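Local coordinates for RNA-binding protein Unr (Drosophila melanogaster, PDB 4QQB) that binds RNA through its cold-shock domains, the first of which associates with the msl-2 3'-UTR, and regulates dosage compensation in both sexes, at residues L30-N40 against P63-I71. Sequence-based numbering, arbitrary orientation.
Sequences LFFHFSQFSGN and PIASQVSKI. With nucleotides of chain A.
Backbone bonds tie the two segments at separate points: Ala65 N donates to Phe31 O (3.0 Å), and beyond the 3-10 turn at 34-36, Val68 N reaches Gln36 O (2.7 Å). Bent at chi2 (-53°), the flexible Gln36 side chain turns its OE1 over the corner at Gln67, whose N approaches from above the amide plane (3.3 Å). Farther along, Lys70, whose long, bent chain carries NZ across, donates to Asn40 OD1.

Apolar groups fill the inner side. Leu30 CD1 touches Ala65 CB (3.8 Å), a small side chain consistent with the strands' close approach, while Phe32 CB meets Val68 CG2 and the Phe37 ring receives Val68 CG1 at its edge.

Flat groups serve the RNA of chain A. Phe31, its chi1 of 172° placing CG opposite the backbone N, lays one face against the base of A12, whose N6 donates to Pro63 O (3.1 Å). One face of the His33 ring lies against the C11 base near C5, offset toward the rim. Its NE2 donates to OP2 in the ring plane (3.0 Å) and also bonds Ser17 OG; ND1 donates to Ser35 OG, and together these bonds probably hold the ring's rotation. Replacing His33 by an alanine is likely to leave the C11 base without the ring it rests on and the phosphate without this donor.

Bringing together the outermost strands 29-33 and 63-70 closes the five-stranded OB-fold barrel of a cold-shock domain, with aromatic side chains that meet the bases on its RNA-binding surface.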
ATOM      1  N   LEU E  30       9.745 -18.560  18.039  1.00 86.43           N
ATOM      2  CA  LEU E  30      10.024 -17.609  16.956  1.00 82.22           C
ATOM      3  C   LEU E  30       8.849 -17.363  16.023  1.00 80.96           C
ATOM      4  O   LEU E  30       8.038 -18.245  15.761  1.00 78.77           O
ATOM      5  CB  LEU E  30      11.221 -18.070  16.112  1.00 81.62           C
ATOM      6  CG  LEU E  30      12.575 -18.183  16.825  1.00 84.74           C
ATOM      7  CD1 LEU E  30      13.654 -18.622  15.848  1.00 84.95           C
ATOM      8  CD2 LEU E  30      12.963 -16.874  17.500  1.00 86.98           C
ATOM      9  N   PHE E  31       8.796 -16.133  15.527  1.00 84.46           N
ATOM     10  CA  PHE E  31       7.896 -15.728  14.456  1.00 82.73           C
ATOM     11  C   PHE E  31       8.490 -16.189  13.126  1.00 75.94           C
ATOM     12  O   PHE E  31       9.705 -16.297  12.987  1.00 71.28           O
ATOM     13  CB  PHE E  31       7.760 -14.195  14.479  1.00 86.68           C
ATOM     14  CG  PHE E  31       7.014 -13.619  13.305  1.00 87.65           C
ATOM     15  CD1 PHE E  31       7.673 -13.333  12.116  1.00 85.81           C
ATOM     16  CD2 PHE E  31       5.655 -13.346  13.394  1.00 86.57           C
ATOM     17  CE1 PHE E  31       6.986 -12.805  11.035  1.00 84.70           C
ATOM     18  CE2 PHE E  31       4.966 -12.818  12.317  1.00 83.67           C
ATOM     19  CZ  PHE E  31       5.633 -12.547  11.137  1.00 84.16           C
ATOM     20  N   PHE E  32       7.633 -16.464  12.151  1.00 73.22           N
ATOM     21  CA  PHE E  32       8.095 -16.696  10.787  1.00 74.63           C
ATOM     22  C   PHE E  32       6.999 -16.357   9.792  1.00 72.76           C
ATOM     23  O   PHE E  32       5.828 -16.646  10.033  1.00 74.29           O
ATOM     24  CB  PHE E  32       8.568 -18.144  10.598  1.00 77.38           C
ATOM     25  CG  PHE E  32       7.458 -19.128  10.355  1.00 77.86           C
ATOM     26  CD1 PHE E  32       6.834 -19.764  11.414  1.00 78.48           C
ATOM     27  CD2 PHE E  32       7.041 -19.422   9.061  1.00 80.58           C
ATOM     28  CE1 PHE E  32       5.815 -20.677  11.191  1.00 80.14           C
ATOM     29  CE2 PHE E  32       6.018 -20.325   8.828  1.00 79.23           C
ATOM     30  CZ  PHE E  32       5.406 -20.954   9.896  1.00 81.22           C
ATOM     31  N   HIS E  33       7.385 -15.745   8.679  1.00 73.53           N
ATOM     32  CA  HIS E  33       6.444 -15.386   7.624  1.00 78.33           C
ATOM     33  C   HIS E  33       6.442 -16.472   6.544  1.00 79.53           C
ATOM     34  O   HIS E  33       7.469 -17.099   6.284  1.00 79.64           O
ATOM     35  CB  HIS E  33       6.825 -14.027   7.027  1.00 79.47           C
ATOM     36  CG  HIS E  33       5.771 -13.443   6.139  1.00 82.39           C
ATOM     37  ND1 HIS E  33       5.991 -13.156   4.810  1.00 83.71           N
ATOM     38  CD2 HIS E  33       4.484 -13.104   6.386  1.00 84.28           C
ATOM     39  CE1 HIS E  33       4.888 -12.663   4.277  1.00 82.24           C
ATOM     40  NE2 HIS E  33       3.960 -12.614   5.215  1.00 81.88           N
ATOM     41  N   PHE E  34       5.295 -16.683   5.903  1.00 79.19           N
ATOM     42  CA  PHE E  34       5.178 -17.733   4.886  1.00 82.01           C
ATOM     43  C   PHE E  34       6.082 -17.520   3.666  1.00 83.54           C
ATOM     44  O   PHE E  34       6.290 -18.449   2.884  1.00 89.04           O
ATOM     45  CB  PHE E  34       3.714 -17.936   4.466  1.00 80.52           C
ATOM     46  CG  PHE E  34       2.832 -18.493   5.561  1.00 80.55           C
ATOM     47  CD1 PHE E  34       3.374 -19.007   6.749  1.00 80.00           C
ATOM     48  CD2 PHE E  34       1.452 -18.529   5.394  1.00 79.60           C
ATOM     49  CE1 PHE E  34       2.553 -19.519   7.740  1.00 78.72           C
ATOM     50  CE2 PHE E  34       0.629 -19.039   6.386  1.00 77.37           C
ATOM     51  CZ  PHE E  34       1.180 -19.535   7.558  1.00 77.77           C
ATOM     52  N   SER E  35       6.619 -16.311   3.513  1.00 81.90           N
ATOM     53  CA  SER E  35       7.711 -16.058   2.578  1.00 82.87           C
ATOM     54  C   SER E  35       8.891 -16.989   2.818  1.00 86.60           C
ATOM     55  O   SER E  35       9.571 -17.379   1.877  1.00 94.87           O
ATOM     56  CB  SER E  35       8.210 -14.624   2.714  1.00 83.16           C
ATOM     57  OG  SER E  35       7.172 -13.703   2.461  1.00 83.75           O
ATOM     58  N   GLN E  36       9.142 -17.326   4.077  1.00 87.57           N
ATOM     59  CA  GLN E  36      10.256 -18.200   4.430  1.00 94.55           C
ATOM     60  C   GLN E  36       9.978 -19.694   4.317  1.00 99.15           C
ATOM     61  O   GLN E  36      10.902 -20.495   4.479  1.00102.12           O
ATOM     62  CB  GLN E  36      10.721 -17.892   5.852  1.00 98.00           C
ATOM     63  CG  GLN E  36      11.216 -16.475   6.035  1.00 95.19           C
ATOM     64  CD  GLN E  36      12.274 -16.114   5.019  1.00 93.36           C
ATOM     65  OE1 GLN E  36      13.468 -16.185   5.301  1.00 94.09           O
ATOM     66  NE2 GLN E  36      11.837 -15.747   3.819  1.00 91.26           N
ATOM     67  N   PHE E  37       8.728 -20.072   4.047  1.00105.32           N
ATOM     68  CA  PHE E  37       8.362 -21.483   3.947  1.00106.88           C
ATOM     69  C   PHE E  37       8.460 -22.008   2.518  1.00107.14           C
ATOM     70  O   PHE E  37       8.216 -21.272   1.566  1.00105.66           O
ATOM     71  CB  PHE E  37       6.953 -21.708   4.469  1.00108.38           C
ATOM     72  CG  PHE E  37       6.620 -23.155   4.667  1.00113.23           C
ATOM     73  CD1 PHE E  37       7.191 -23.867   5.712  1.00114.22           C
ATOM     74  CD2 PHE E  37       5.753 -23.813   3.803  1.00114.94           C
ATOM     75  CE1 PHE E  37       6.896 -25.204   5.900  1.00116.17           C
ATOM     76  CE2 PHE E  37       5.454 -25.151   3.985  1.00116.98           C
ATOM     77  CZ  PHE E  37       6.028 -25.848   5.035  1.00118.97           C
ATOM     78  N   SER E  38       8.797 -23.291   2.391  1.00112.86           N
ATOM     79  CA  SER E  38       8.975 -23.949   1.090  1.00115.34           C
ATOM     80  C   SER E  38       7.843 -24.940   0.760  1.00119.47           C
ATOM     81  O   SER E  38       7.567 -25.868   1.528  1.00110.80           O
ATOM     82  CB  SER E  38      10.317 -24.681   1.071  1.00112.52           C
ATOM     83  OG  SER E  38      11.355 -23.840   1.542  1.00108.41           O
ATOM     84  N   GLY E  39       7.188 -24.727  -0.383  1.00125.54           N
ATOM     85  CA  GLY E  39       6.182 -25.656  -0.896  1.00127.95           C
ATOM     86  C   GLY E  39       4.899 -25.757  -0.088  1.00129.54           C
ATOM     87  O   GLY E  39       4.715 -25.053   0.901  1.00122.89           O
ATOM     88  N   ASN E  40       4.020 -26.651  -0.538  1.00138.88           N
ATOM     89  CA  ASN E  40       2.703 -26.918   0.070  1.00140.53           C
ATOM     90  C   ASN E  40       2.463 -26.376   1.486  1.00136.75           C
ATOM     91  O   ASN E  40       2.703 -27.058   2.485  1.00134.14           O
ATOM     92  CB  ASN E  40       2.396 -28.429   0.020  1.00147.34           C
ATOM     93  CG  ASN E  40       3.581 -29.293   0.444  1.00154.14           C
ATOM     94  OD1 ASN E  40       4.582 -28.793   0.961  1.00157.93           O
ATOM     95  ND2 ASN E  40       3.466 -30.601   0.222  1.00153.00           N
ATOM     96  N   PRO E  63      13.711 -11.002  16.613  1.00 97.78           N
ATOM     97  CA  PRO E  63      14.133 -12.373  16.423  1.00 92.03           C
ATOM     98  C   PRO E  63      13.092 -13.122  15.584  1.00 87.31           C
ATOM     99  O   PRO E  63      11.887 -13.034  15.866  1.00 85.55           O
ATOM    100  CB  PRO E  63      14.243 -12.899  17.855  1.00 95.33           C
ATOM    101  CG  PRO E  63      13.281 -12.075  18.648  1.00 97.12           C
ATOM    102  CD  PRO E  63      13.219 -10.737  17.981  1.00 98.24           C
ATOM    103  N   ILE E  64      13.560 -13.789  14.527  1.00 82.26           N
ATOM    104  CA  ILE E  64      12.690 -14.556  13.622  1.00 83.42           C
ATOM    105  C   ILE E  64      13.311 -15.887  13.208  1.00 82.60           C
ATOM    106  O   ILE E  64      14.413 -16.221  13.626  1.00 84.59           O
ATOM    107  CB  ILE E  64      12.360 -13.776  12.334  1.00 83.05           C
ATOM    108  CG1 ILE E  64      13.638 -13.450  11.550  1.00 82.60           C
ATOM    109  CG2 ILE E  64      11.569 -12.523  12.669  1.00 85.78           C
ATOM    110  CD1 ILE E  64      13.424 -13.364  10.052  1.00 83.45           C
ATOM    111  N   ALA E  65      12.577 -16.639  12.393  1.00 81.86           N
ATOM    112  CA  ALA E  65      13.047 -17.895  11.840  1.00 82.75           C
ATOM    113  C   ALA E  65      12.977 -17.800  10.329  1.00 87.58           C
ATOM    114  O   ALA E  65      11.923 -17.496   9.769  1.00 88.76           O
ATOM    115  CB  ALA E  65      12.185 -19.038  12.333  1.00 82.36           C
ATOM    116  N   SER E  66      14.103 -18.075   9.678  1.00 91.18           N
ATOM    117  CA  SER E  66      14.247 -17.876   8.244  1.00 92.73           C
ATOM    118  C   SER E  66      14.523 -19.192   7.539  1.00 96.81           C
ATOM    119  O   SER E  66      15.075 -20.126   8.129  1.00 94.22           O
ATOM    120  CB  SER E  66      15.398 -16.906   7.979  1.00 95.35           C
ATOM    121  OG  SER E  66      15.309 -15.765   8.818  1.00 98.10           O
ATOM    122  N   GLN E  67      14.144 -19.252   6.266  1.00102.93           N
ATOM    123  CA  GLN E  67      14.396 -20.426   5.444  1.00109.65           C
ATOM    124  C   GLN E  67      13.833 -21.652   6.149  1.00107.32           C
ATOM    125  O   GLN E  67      14.568 -22.546   6.567  1.00110.74           O
ATOM    126  CB  GLN E  67      15.902 -20.569   5.193  1.00118.40           C
ATOM    127  CG  GLN E  67      16.261 -21.207   3.862  1.00124.14           C
ATOM    128  CD  GLN E  67      16.367 -20.192   2.742  1.00126.93           C
ATOM    129  OE1 GLN E  67      17.466 -19.825   2.327  1.00131.91           O
ATOM    130  NE2 GLN E  67      15.223 -19.719   2.259  1.00128.85           N
ATOM    131  N   VAL E  68      12.517 -21.662   6.304  1.00109.89           N
ATOM    132  CA  VAL E  68      11.825 -22.725   7.027  1.00110.08           C
ATOM    133  C   VAL E  68      11.354 -23.800   6.052  1.00109.35           C
ATOM    134  O   VAL E  68      10.773 -23.491   5.009  1.00105.47           O
ATOM    135  CB  VAL E  68      10.611 -22.172   7.803  1.00107.86           C
ATOM    136  CG1 VAL E  68       9.890 -23.286   8.546  1.00108.43           C
ATOM    137  CG2 VAL E  68      11.051 -21.094   8.781  1.00109.43           C
ATOM    138  N   SER E  69      11.618 -25.059   6.399  1.00110.37           N
ATOM    139  CA  SER E  69      11.091 -26.211   5.660  1.00111.56           C
ATOM    140  C   SER E  69      10.661 -27.283   6.648  1.00112.35           C
ATOM    141  O   SER E  69      11.096 -27.275   7.802  1.00107.62           O
ATOM    142  CB  SER E  69      12.143 -26.777   4.704  1.00110.85           C
ATOM    143  OG  SER E  69      13.276 -27.257   5.412  1.00112.50           O
ATOM    144  N   LYS E  70       9.804 -28.198   6.193  1.00117.96           N
ATOM    145  CA  LYS E  70       9.355 -29.323   7.020  1.00121.50           C
ATOM    146  C   LYS E  70      10.192 -30.566   6.721  1.00121.87           C
ATOM    147  O   LYS E  70      10.887 -30.623   5.706  1.00122.14           O
ATOM    148  CB  LYS E  70       7.854 -29.613   6.814  1.00124.82           C
ATOM    149  CG  LYS E  70       7.468 -30.248   5.477  1.00130.82           C
ATOM    150  CD  LYS E  70       6.872 -29.249   4.492  1.00136.61           C
ATOM    151  CE  LYS E  70       6.878 -29.772   3.058  1.00139.63           C
ATOM    152  NZ  LYS E  70       5.843 -30.816   2.799  1.00139.40           N
ATOM    153  N   ILE E  71      10.136 -31.545   7.623  1.00128.56           N
ATOM    154  CA  ILE E  71      10.708 -32.879   7.380  1.00129.56           C
ATOM    155  C   ILE E  71       9.727 -33.936   7.898  1.00135.69           C
ATOM    156  O   ILE E  71       9.954 -34.576   8.924  1.00138.40           O
ATOM    157  CB  ILE E  71      12.141 -33.062   7.965  1.00123.97           C
ATOM    158  CG1 ILE E  71      12.482 -31.997   9.026  1.00115.10           C
ATOM    159  CG2 ILE E  71      13.179 -33.013   6.846  1.00122.36           C
ATOM    160  CD1 ILE E  71      11.794 -32.189  10.359  1.00106.95           C
TER
ATOM    161  P     A A  12       2.882  -7.316  11.742  1.00 75.49           P
ATOM    162  OP1   A A  12       1.567  -7.050  11.079  1.00 73.13           O
ATOM    163  OP2   A A  12       3.674  -6.191  12.286  1.00 70.29           O
ATOM    164  O5'   A A  12       2.731  -8.357  12.939  1.00 73.01           O
ATOM    165  C5'   A A  12       1.517  -9.106  13.136  1.00 73.68           C
ATOM    166  C4'   A A  12       1.573  -9.836  14.452  1.00 71.60           C
ATOM    167  O4'   A A  12       2.787 -10.630  14.487  1.00 73.07           O
ATOM    168  C3'   A A  12       1.618  -8.943  15.693  1.00 74.41           C
ATOM    169  O3'   A A  12       0.891  -9.517  16.776  1.00 74.09           O
ATOM    170  C2'   A A  12       3.112  -8.855  15.994  1.00 73.02           C
ATOM    171  O2'   A A  12       3.440  -8.633  17.349  1.00 73.29           O
ATOM    172  C1'   A A  12       3.577 -10.248  15.597  1.00 73.23           C
ATOM    173  N9    A A  12       4.984 -10.327  15.207  1.00 71.83           N
ATOM    174  C8    A A  12       5.559  -9.907  14.035  1.00 70.81           C
ATOM    175  N7    A A  12       6.844 -10.150  13.961  1.00 70.40           N
ATOM    176  C5    A A  12       7.135 -10.775  15.164  1.00 72.67           C
ATOM    177  C6    A A  12       8.332 -11.282  15.703  1.00 78.20           C
ATOM    178  N6    A A  12       9.507 -11.234  15.071  1.00 78.80           N
ATOM    179  N1    A A  12       8.278 -11.850  16.927  1.00 79.30           N
ATOM    180  C2    A A  12       7.099 -11.892  17.563  1.00 78.61           C
ATOM    181  N3    A A  12       5.909 -11.449  17.162  1.00 75.12           N
ATOM    182  C4    A A  12       5.997 -10.895  15.940  1.00 72.07           C
ATOM    183  P     C A  11       1.349  -9.658   5.551  1.00 65.31           P
ATOM    184  OP1   C A  11       1.955  -8.916   4.428  1.00 63.80           O
ATOM    185  OP2   C A  11       1.377 -11.133   5.544  1.00 61.20           O
ATOM    186  O5'   C A  11       2.003  -9.120   6.901  1.00 65.94           O
ATOM    187  C5'   C A  11       1.753  -9.769   8.158  1.00 68.81           C
ATOM    188  C4'   C A  11       2.962  -9.654   9.054  1.00 71.28           C
ATOM    189  O4'   C A  11       4.097 -10.321   8.435  1.00 72.10           O
ATOM    190  C3'   C A  11       3.425  -8.230   9.346  1.00 74.06           C
ATOM    191  O3'   C A  11       3.809  -8.108  10.711  1.00 74.83           O
ATOM    192  C2'   C A  11       4.636  -8.068   8.434  1.00 70.26           C
ATOM    193  O2'   C A  11       5.544  -7.091   8.893  1.00 69.91           O
ATOM    194  C1'   C A  11       5.225  -9.472   8.489  1.00 71.25           C
ATOM    195  N1    C A  11       6.116  -9.802   7.363  1.00 70.72           N
ATOM    196  C2    C A  11       7.466 -10.092   7.611  1.00 70.71           C
ATOM    197  O2    C A  11       7.886 -10.057   8.778  1.00 69.73           O
ATOM    198  N3    C A  11       8.278 -10.397   6.574  1.00 71.99           N
ATOM    199  C4    C A  11       7.788 -10.426   5.331  1.00 73.95           C
ATOM    200  N4    C A  11       8.624 -10.732   4.337  1.00 72.87           N
ATOM    201  C5    C A  11       6.421 -10.133   5.051  1.00 75.48           C
ATOM    202  C6    C A  11       5.627  -9.835   6.088  1.00 70.92           C
TER